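Local coordinates for Ice-binding protein 1 (Shewanella frigidimarina, PDB 6BG8) that binds ice, fixing its bacterium to the ice surface and holding back crystal growth, here represented by its C-terminal DUF3494 ice-binding domain, at residues Met16-Ala21 with Asp225-Asp230; Leu122-Gly127 with Phe154-Gly159; Gly200-Trp205 with Gly218-Val223. All coordinates share one frame; numbering follows the deposited sequence. Where two conformers were deposited one is given.

Contact 1: residues Met16-Ala21 with Asp225-Asp230; sequences MLASQA and DQVTLD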
loop_
_atom_site.group_PDB
_atom_site.type_symbol
_atom_site.label_atom_id
_atom_site.label_comp_id
_atom_site.label_asym_id
_atom_site.label_seq_id
_atom_site.Cartn_x
_atom_site.Cartn_y
_atom_site.Cartn_z
ATOM N N MET A 16 0.855 -0.104 -6.596
ATOM C CA MET A 16 -0.512 0.303 -6.316
ATOM C C MET A 16 -1.471 -0.661 -6.990
ATOM O O MET A 16 -1.263 -1.057 -8.140
ATOM C CB MET A 16 -0.784 1.728 -6.803
ATOM C CG MET A 16 0.185 2.750 -6.244
ATOM S SD MET A 16 -0.213 4.451 -6.701
ATOM C CE MET A 16 -0.329 4.367 -8.466
ATOM N N LEU A 17 -2.528 -1.017 -6.271
ATOM C CA LEU A 17 -3.501 -1.977 -6.776
ATOM C C LEU A 17 -4.853 -1.659 -6.166
ATOM O O LEU A 17 -4.962 -1.515 -4.945
ATOM C CB LEU A 17 -3.083 -3.411 -6.427
ATOM C CG LEU A 17 -3.999 -4.567 -6.847
ATOM C CD1 LEU A 17 -3.972 -4.762 -8.364
ATOM C CD2 LEU A 17 -3.596 -5.861 -6.144
ATOM N N ALA A 18 -5.882 -1.562 -7.003
ATOM C CA ALA A 18 -7.207 -1.211 -6.523
ATOM C C ALA A 18 -8.259 -2.025 -7.263
ATOM O O ALA A 18 -8.042 -2.495 -8.380
ATOM C CB ALA A 18 -7.486 0.289 -6.692
ATOM N N SER A 19 -9.413 -2.184 -6.613
ATOM C CA SER A 19 -10.556 -2.823 -7.256
ATOM C C SER A 19 -11.131 -1.955 -8.371
ATOM O O SER A 19 -11.401 -2.444 -9.475
ATOM C CB SER A 19 -11.632 -3.127 -6.212
ATOM O OG SER A 19 -12.854 -3.492 -6.830
ATOM N N GLN A 20 -11.345 -0.666 -8.104
ATOM C CA GLN A 20 -12.188 0.155 -8.975
ATOM C C GLN A 20 -11.416 1.153 -9.819
ATOM O O GLN A 20 -11.708 1.305 -11.009
ATOM C CB GLN A 20 -13.224 0.925 -8.142
ATOM C CG GLN A 20 -14.270 0.047 -7.470
ATOM C CD GLN A 20 -15.085 -0.722 -8.463
ATOM O OE1 GLN A 20 -15.806 -0.133 -9.268
ATOM N NE2 GLN A 20 -14.993 -2.052 -8.408
ATOM N N ALA A 21 -10.438 1.839 -9.242
ATOM C CA ALA A 21 -9.785 2.928 -9.966
ATOM C C ALA A 21 -8.475 3.291 -9.286
ATOM O O ALA A 21 -8.316 3.124 -8.073
ATOM C CB ALA A 21 -10.681 4.172 -10.048
ATOM N N ASP A 225 -12.278 -0.413 -3.373
ATOM C CA ASP A 225 -12.544 0.815 -4.114
ATOM C C ASP A 225 -11.293 1.304 -4.830
ATOM O O ASP A 225 -10.840 0.652 -5.774
ATOM C CB ASP A 225 -13.119 1.895 -3.196
ATOM C CG ASP A 225 -13.735 3.053 -3.971
ATOM O OD1 ASP A 225 -13.936 2.914 -5.201
ATOM O OD2 ASP A 225 -13.992 4.108 -3.356
ATOM N N GLN A 226 -10.703 2.418 -4.387
ATOM C CA GLN A 226 -9.791 3.152 -5.253
ATOM C C GLN A 226 -8.548 3.611 -4.500
ATOM O O GLN A 226 -8.558 3.803 -3.285
ATOM C CB GLN A 226 -10.476 4.381 -5.865
ATOM C CG GLN A 226 -10.893 5.414 -4.829
ATOM C CD GLN A 226 -11.573 6.618 -5.440
ATOM O OE1 GLN A 226 -11.627 6.755 -6.662
ATOM N NE2 GLN A 226 -12.113 7.492 -4.594
ATOM N N VAL A 227 -7.483 3.841 -5.258
ATOM C CA VAL A 227 -6.308 4.546 -4.760
ATOM C C VAL A 227 -6.235 5.876 -5.493
ATOM O O VAL A 227 -6.214 5.904 -6.729
ATOM C CB VAL A 227 -5.015 3.747 -4.974
ATOM C CG1 VAL A 227 -3.823 4.556 -4.472
ATOM C CG2 VAL A 227 -5.068 2.391 -4.274
ATOM N N THR A 228 -6.189 6.976 -4.751
ATOM C CA THR A 228 -6.059 8.292 -5.367
ATOM C C THR A 228 -4.765 8.947 -4.911
ATOM O O THR A 228 -4.407 8.879 -3.734
ATOM C CB THR A 228 -7.256 9.211 -5.048
ATOM O OG1 THR A 228 -7.225 9.617 -3.670
ATOM C CG2 THR A 228 -8.558 8.501 -5.354
ATOM N N LEU A 229 -4.067 9.556 -5.867
ATOM C CA LEU A 229 -2.845 10.314 -5.645
ATOM C C LEU A 229 -3.061 11.782 -5.971
ATOM O O LEU A 229 -3.843 12.134 -6.856
ATOM C CB LEU A 229 -1.696 9.810 -6.518
ATOM C CG LEU A 229 -1.305 8.342 -6.464
ATOM C CD1 LEU A 229 -0.023 8.177 -7.267
ATOM C CD2 LEU A 229 -1.113 7.922 -5.005
ATOM N N ASP A 230 -2.329 12.630 -5.265
ATOM C CA ASP A 230 -2.262 14.062 -5.540
ATOM C C ASP A 230 -0.774 14.428 -5.510
ATOM O O ASP A 230 -0.215 14.704 -4.444
ATOM C CB ASP A 230 -3.092 14.845 -4.526
ATOM C CG ASP A 230 -3.136 16.337 -4.822
ATOM O OD1 ASP A 230 -2.499 16.792 -5.805
ATOM O OD2 ASP A 230 -3.819 17.054 -4.062
#
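Met16 reaches across to Leu229, the two side chains meeting tip to tip. Its SD comes within 3.8 Å of Leu229 CD1 and also touches CG and CD2, while CE, folded back by the bend at chi3 (-54°), lies against CD1 alone. The same sulfur packs more loosely on Val227 CG1. Leu17 turns its own side chain away; its carbonyl O touches Val227 CG2, while its backbone bonds to Leu220 and Ala222. Ala18 CB packs on Val227 CG2 (4.0 Å) and rests as well on the backbone between Asp225 and Val227. These apolar groups belong to the inside of a right-handed beta-solenoid, the fold of DUF3494 ice-binding proteins: strand 14-18 lies on one of its faces and strand 226-229 on another, and the chain turns the corner at Ser19 and Gln20. The corner is braced by Gln20 NE2, which donates to Ser19 OG at 3.0 Å, close to the amide plane; Ser19 OG is also bonded to Asp39, and Gln20 OE1 to Gln40. Gln20 N gives a short bond of 2.7 Å to Asp225 O. The Gln20 and Asp225 side chains cross at about a right angle, CB of Gln20 standing 3.6 Å from Asp225 OD1. Ala21 then runs beside the second strand, its O accepting Val227 N at 3.0 Å and touched by Gln226 CA, whereas its N is buried without a partner.

Contact 2: residues Leu122-Gly127 with Phe154-Gly159; sequences LTLTRG and FIFTIG. With SO4 (sulfate ion), chain C.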
loop_
_atom_site.group_PDB
_atom_site.type_symbol
_atom_site.label_atom_id
_atom_site.label_comp_id
_atom_site.label_asym_id
_atom_site.label_seq_id
_atom_site.Cartn_x
_atom_site.Cartn_y
_atom_site.Cartn_z
ATOM N N LEU A 122 5.355 9.041 19.133
ATOM C CA LEU A 122 5.630 7.736 19.709
ATOM C C LEU A 122 6.826 7.092 19.022
ATOM O O LEU A 122 7.111 7.360 17.852
ATOM C CB LEU A 122 4.427 6.801 19.584
ATOM C CG LEU A 122 3.130 7.239 20.255
ATOM C CD1 LEU A 122 2.083 6.151 20.064
ATOM C CD2 LEU A 122 3.385 7.507 21.731
ATOM N N THR A 123 7.526 6.244 19.773
ATOM C CA THR A 123 8.500 5.310 19.221
ATOM C C THR A 123 8.011 3.909 19.561
ATOM O O THR A 123 7.888 3.567 20.741
ATOM C CB THR A 123 9.907 5.557 19.777
ATOM O OG1 THR A 123 10.342 6.878 19.416
ATOM C CG2 THR A 123 10.888 4.536 19.212
ATOM N N LEU A 124 7.701 3.122 18.540
ATOM C CA LEU A 124 7.165 1.775 18.721
ATOM C C LEU A 124 8.147 0.732 18.212
ATOM O O LEU A 124 8.824 0.940 17.200
ATOM C CB LEU A 124 5.825 1.607 17.993
ATOM C CG LEU A 124 4.668 2.449 18.535
ATOM C CD1 LEU A 124 3.386 2.213 17.717
ATOM C CD2 LEU A 124 4.449 2.168 20.017
ATOM N N THR A 125 8.198 -0.400 18.907
ATOM C CA THR A 125 8.988 -1.535 18.466
ATOM C C THR A 125 8.113 -2.491 17.653
ATOM O O THR A 125 6.904 -2.292 17.499
ATOM C CB THR A 125 9.633 -2.213 19.671
ATOM O OG1 THR A 125 8.675 -2.316 20.725
ATOM C CG2 THR A 125 10.775 -1.354 20.170
ATOM N N ARG A 126 8.740 -3.532 17.115
ATOM C CA ARG A 126 8.006 -4.448 16.257
ATOM C C ARG A 126 6.891 -5.137 17.036
ATOM O O ARG A 126 6.907 -5.222 18.270
ATOM C CB ARG A 126 8.943 -5.486 15.651
ATOM C CG ARG A 126 9.366 -6.558 16.612
ATOM C CD ARG A 126 10.760 -7.010 16.268
ATOM N NE ARG A 126 11.109 -8.271 16.901
ATOM C CZ ARG A 126 12.048 -9.089 16.446
ATOM N NH1 ARG A 126 12.725 -8.778 15.344
ATOM N NH2 ARG A 126 12.300 -10.223 17.088
ATOM N N GLY A 127 5.911 -5.624 16.302
ATOM C CA GLY A 127 4.778 -6.277 16.910
ATOM C C GLY A 127 3.533 -6.050 16.080
ATOM O O GLY A 127 3.594 -5.545 14.961
ATOM N N PHE A 154 6.292 -4.980 11.567
ATOM C CA PHE A 154 5.333 -4.115 12.245
ATOM C C PHE A 154 3.995 -4.250 11.534
ATOM O O PHE A 154 3.917 -4.035 10.325
ATOM C CB PHE A 154 5.774 -2.645 12.206
ATOM C CG PHE A 154 7.124 -2.382 12.806
ATOM C CD1 PHE A 154 8.289 -2.764 12.149
ATOM C CD2 PHE A 154 7.230 -1.683 13.995
ATOM C CE1 PHE A 154 9.543 -2.489 12.701
ATOM C CE2 PHE A 154 8.473 -1.398 14.548
ATOM C CZ PHE A 154 9.630 -1.806 13.889
ATOM N N ILE A 155 2.944 -4.589 12.279
ATOM C CA ILE A 155 1.602 -4.695 11.721
ATOM C C ILE A 155 0.690 -3.799 12.533
ATOM O O ILE A 155 0.613 -3.926 13.763
ATOM C CB ILE A 155 1.092 -6.142 11.722
ATOM C CG1 ILE A 155 1.935 -6.985 10.761
ATOM C CG2 ILE A 155 -0.387 -6.188 11.333
ATOM C CD1 ILE A 155 1.705 -8.483 10.877
ATOM N N PHE A 156 0.018 -2.887 11.847
ATOM C CA PHE A 156 -1.021 -2.046 12.425
ATOM C C PHE A 156 -2.339 -2.449 11.795
ATOM O O PHE A 156 -2.480 -2.407 10.569
ATOM C CB PHE A 156 -0.724 -0.569 12.181
ATOM C CG PHE A 156 0.546 -0.120 12.818
ATOM C CD1 PHE A 156 1.760 -0.249 12.154
ATOM C CD2 PHE A 156 0.539 0.386 14.106
ATOM C CE1 PHE A 156 2.942 0.147 12.770
ATOM C CE2 PHE A 156 1.707 0.775 14.717
ATOM C CZ PHE A 156 2.908 0.652 14.049
ATOM N N THR A 157 -3.282 -2.881 12.625
ATOM C CA THR A 157 -4.531 -3.431 12.114
ATOM C C THR A 157 -5.701 -2.734 12.798
ATOM O O THR A 157 -5.852 -2.804 14.022
ATOM C CB THR A 157 -4.562 -4.952 12.276
ATOM O OG1 THR A 157 -5.813 -5.439 11.796
ATOM C CG2 THR A 157 -4.307 -5.395 13.725
ATOM N N ILE A 158 -6.521 -2.052 12.001
ATOM C CA ILE A 158 -7.334 -0.934 12.464
ATOM C C ILE A 158 -8.765 -1.120 11.993
ATOM O O ILE A 158 -9.009 -1.296 10.793
ATOM C CB ILE A 158 -6.763 0.405 11.952
ATOM C CG1 ILE A 158 -5.389 0.651 12.596
ATOM C CG2 ILE A 158 -7.749 1.554 12.200
ATOM C CD1 ILE A 158 -4.566 1.788 11.945
ATOM N N GLY A 159 -9.709 -1.068 12.938
ATOM C CA GLY A 159 -11.109 -1.292 12.622
ATOM C C GLY A 159 -11.822 -0.110 12.013
ATOM O O GLY A 159 -12.906 -0.275 11.449
HETATM S S SO4 C . 9.723 -9.315 20.031
HETATM O O1 SO4 C . 10.258 -10.392 19.208
HETATM O O2 SO4 C . 8.583 -9.763 20.822
HETATM O O3 SO4 C . 10.829 -8.765 20.800
HETATM O O4 SO4 C . 9.187 -8.210 19.273
#
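Phe154, which buries the most surface here, lays one face of its ring against the backbone of Arg126. The Arg126 CA stands 3.5 Å above the ring plane, offset toward the rim, in a CH-pi contact 3.8 Å from the centroid. Chi1 of Phe154 (-57°) sets CG anti to the carbonyl carbon, beside the backbone N. Its CE2 comes to 3.3 Å from Arg126 N, and Leu124 O lies at the ring edge. Gly127 follows with the one hydrogen bond between the segments: its O accepts Ile155 N at 2.9 Å, and Phe154 CA touches the same oxygen. Leu124 adds an apolar contact, CD1 meeting the edge of the Phe156 ring at CE2 (3.7 Å), in the ring plane. Beyond the ring contact, a sulfate ion, probably from the crystallisation liquor, lies at the edge of the Arg126 guanidinium, in its plane. In the conformer given, one of two, Arg126 NH2 bonds to sulfate O1 at 2.9 Å and NE to O4, while NH1 forms a salt bridge with Asp149. The passage from strand 122-125 through Arg126 to a parallel bridge between Gly127 and Phe154 is a corner of the beta-solenoid, where an aromatic residue of the next coil packs against the turn.

Contact 3: residues Gly200-Trp205 with Gly218-Val223; sequences GNVFAW and GRLFAV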
loop_
_atom_site.group_PDB
_atom_site.type_symbol
_atom_site.label_atom_id
_atom_site.label_comp_id
_atom_site.label_asym_id
_atom_site.label_seq_id
_atom_site.Cartn_x
_atom_site.Cartn_y
_atom_site.Cartn_z
ATOM N N GLY A 200 5.378 1.842 4.435
ATOM C CA GLY A 200 4.650 0.619 4.727
ATOM C C GLY A 200 3.713 0.204 3.609
ATOM O O GLY A 200 3.445 0.939 2.660
ATOM N N ASN A 201 3.206 -1.024 3.748
ATOM C CA ASN A 201 2.259 -1.600 2.799
ATOM C C ASN A 201 0.848 -1.362 3.317
ATOM O O ASN A 201 0.451 -1.926 4.340
ATOM C CB ASN A 201 2.522 -3.091 2.605
ATOM C CG ASN A 201 3.937 -3.375 2.161
ATOM O OD1 ASN A 201 4.256 -3.259 0.978
ATOM N ND2 ASN A 201 4.805 -3.736 3.111
ATOM N N VAL A 202 0.078 -0.560 2.592
ATOM C CA VAL A 202 -1.260 -0.175 3.029
ATOM C C VAL A 202 -2.276 -1.125 2.400
ATOM O O VAL A 202 -2.346 -1.242 1.174
ATOM C CB VAL A 202 -1.560 1.283 2.650
ATOM C CG1 VAL A 202 -2.958 1.677 3.084
ATOM C CG2 VAL A 202 -0.530 2.215 3.273
ATOM N N PHE A 203 -3.052 -1.810 3.238
ATOM C CA PHE A 203 -4.182 -2.642 2.815
ATOM C C PHE A 203 -5.460 -2.010 3.367
ATOM O O PHE A 203 -5.910 -2.345 4.467
ATOM C CB PHE A 203 -4.028 -4.080 3.311
ATOM C CG PHE A 203 -2.901 -4.830 2.664
ATOM C CD1 PHE A 203 -1.583 -4.598 3.051
ATOM C CD2 PHE A 203 -3.161 -5.794 1.693
ATOM C CE1 PHE A 203 -0.543 -5.301 2.466
ATOM C CE2 PHE A 203 -2.127 -6.496 1.101
ATOM C CZ PHE A 203 -0.818 -6.249 1.492
ATOM N N ALA A 204 -6.036 -1.080 2.604
ATOM C CA ALA A 204 -7.288 -0.438 2.987
ATOM C C ALA A 204 -8.452 -1.211 2.388
ATOM O O ALA A 204 -8.449 -1.509 1.190
ATOM C CB ALA A 204 -7.327 1.013 2.508
ATOM N N TRP A 205 -9.440 -1.547 3.220
ATOM C CA TRP A 205 -10.586 -2.277 2.691
ATOM C C TRP A 205 -11.332 -1.444 1.662
ATOM O O TRP A 205 -11.759 -1.963 0.625
ATOM C CB TRP A 205 -11.539 -2.693 3.814
ATOM C CG TRP A 205 -12.735 -3.407 3.270
ATOM C CD1 TRP A 205 -14.003 -2.908 3.121
ATOM C CD2 TRP A 205 -12.773 -4.750 2.772
ATOM N NE1 TRP A 205 -14.825 -3.864 2.571
ATOM C CE2 TRP A 205 -14.095 -5.001 2.345
ATOM C CE3 TRP A 205 -11.816 -5.763 2.645
ATOM C CZ2 TRP A 205 -14.487 -6.230 1.810
ATOM C CZ3 TRP A 205 -12.214 -6.993 2.111
ATOM C CH2 TRP A 205 -13.532 -7.206 1.698
ATOM N N GLY A 218 6.543 1.970 -0.064
ATOM C CA GLY A 218 5.772 0.819 0.372
ATOM C C GLY A 218 4.875 0.328 -0.732
ATOM O O GLY A 218 5.345 0.125 -1.852
ATOM N N ARG A 219 3.596 0.138 -0.431
ATOM C CA ARG A 219 2.602 -0.282 -1.417
ATOM C C ARG A 219 1.252 0.290 -1.009
ATOM O O ARG A 219 0.987 0.482 0.178
ATOM C CB ARG A 219 2.497 -1.807 -1.506
ATOM C CG ARG A 219 3.701 -2.523 -2.085
ATOM C CD ARG A 219 3.435 -4.022 -2.155
ATOM N NE ARG A 219 4.556 -4.756 -2.733
ATOM C CZ ARG A 219 5.639 -5.111 -2.051
ATOM N NH1 ARG A 219 5.749 -4.807 -0.764
ATOM N NH2 ARG A 219 6.602 -5.795 -2.651
ATOM N N LEU A 220 0.382 0.532 -1.994
ATOM C CA LEU A 220 -0.951 1.087 -1.741
ATOM C C LEU A 220 -2.011 0.180 -2.358
ATOM O O LEU A 220 -2.128 0.113 -3.582
ATOM C CB LEU A 220 -1.056 2.504 -2.303
ATOM C CG LEU A 220 -0.005 3.470 -1.742
ATOM C CD1 LEU A 220 -0.040 4.800 -2.471
ATOM C CD2 LEU A 220 -0.203 3.661 -0.229
ATOM N N PHE A 221 -2.792 -0.501 -1.512
ATOM C CA PHE A 221 -3.843 -1.418 -1.941
ATOM C C PHE A 221 -5.195 -0.903 -1.464
ATOM O O PHE A 221 -5.364 -0.612 -0.275
ATOM C CB PHE A 221 -3.642 -2.835 -1.370
ATOM C CG PHE A 221 -2.382 -3.522 -1.828
ATOM C CD1 PHE A 221 -2.318 -4.125 -3.069
ATOM C CD2 PHE A 221 -1.279 -3.613 -0.988
ATOM C CE1 PHE A 221 -1.164 -4.771 -3.484
ATOM C CE2 PHE A 221 -0.119 -4.255 -1.401
ATOM C CZ PHE A 221 -0.065 -4.838 -2.651
ATOM N N ALA A 222 -6.167 -0.835 -2.377
ATOM C CA ALA A 222 -7.559 -0.569 -2.025
ATOM C C ALA A 222 -8.364 -1.801 -2.421
ATOM O O ALA A 222 -8.543 -2.072 -3.612
ATOM C CB ALA A 222 -8.073 0.696 -2.716
ATOM N N VAL A 223 -8.829 -2.565 -1.428
ATOM C CA VAL A 223 -9.391 -3.884 -1.720
ATOM C C VAL A 223 -10.699 -3.768 -2.494
ATOM O O VAL A 223 -10.948 -4.551 -3.419
ATOM C CB VAL A 223 -9.570 -4.695 -0.426
ATOM C CG1 VAL A 223 -10.208 -6.052 -0.744
ATOM C CG2 VAL A 223 -8.222 -4.886 0.274
#
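Phe203 and Phe221 stack in register on one side of two parallel strands whose segment axes (201-204 and 219-222) approach to 4.7 Å. Their side chains point the same way and form an offset stack, with centroids separated by 4.6 Å and planes inclined at 26°; Phe221 CD2 sits over the centre of the Phe203 ring. Helix 84-103 covers this aromatic pair through Leu95, Ala98 and Leu102. The other side of the strands faces the interior, where Val202 CG2 meets Leu220 CD2 at 3.8 Å and both touch Val208. At the far end Val223 CG1 packs on Trp205 CZ3 (3.6 Å).

Among polar side chains, Asn201 and Arg219 lie side by side. Arg219 is extended from CG to NE, and its NH1 donates to Asn201 OD1 at 2.8 Å, the oxygen lying in the guanidinium plane; the CB, CG and CD atoms of Arg219 also line this oxygen. Asn201 ND2 turns to Ile182 O and Arg219 NH2 to Ala12 O, so the pair links neighbouring backbone segments.

Five backbone hydrogen bonds alternate between the strands. The bond from Val202 N to Arg219 O (2.8 Å) is nearly straight at 177°, whereas Arg219 N reaches Gly200 O at 3.2 Å. Gly200 and Gly218 occupy matching corners, and with Asn201 beside Arg219 and Phe203 stacked on Phe221 the pair has the in-register stacking of successive coils in a parallel beta-solenoid.

How the contacts relate
From the N terminus, the chain first passes through 16-21, whose partner 225-230 comes near the C terminus, so contact 1 closes the longest loop and encloses the other two. After helix 84-103, contact 2 closes a short loop, joining the corner between strands 122-125 and 127-131 to strand 154-158 of the next coil. That loop is complete before contact 3 pairs 200-205 with 218-223, one coil of the solenoid; contacts 2 and 3 follow in series. Contacts 1 and 2 lie on opposite sides of the chain's centre, about 24 Å between centres. Contacts 1 and 3 touch: strand 14-18 lies next to strand 219-222, inserting the N-terminal strand beside a late coil.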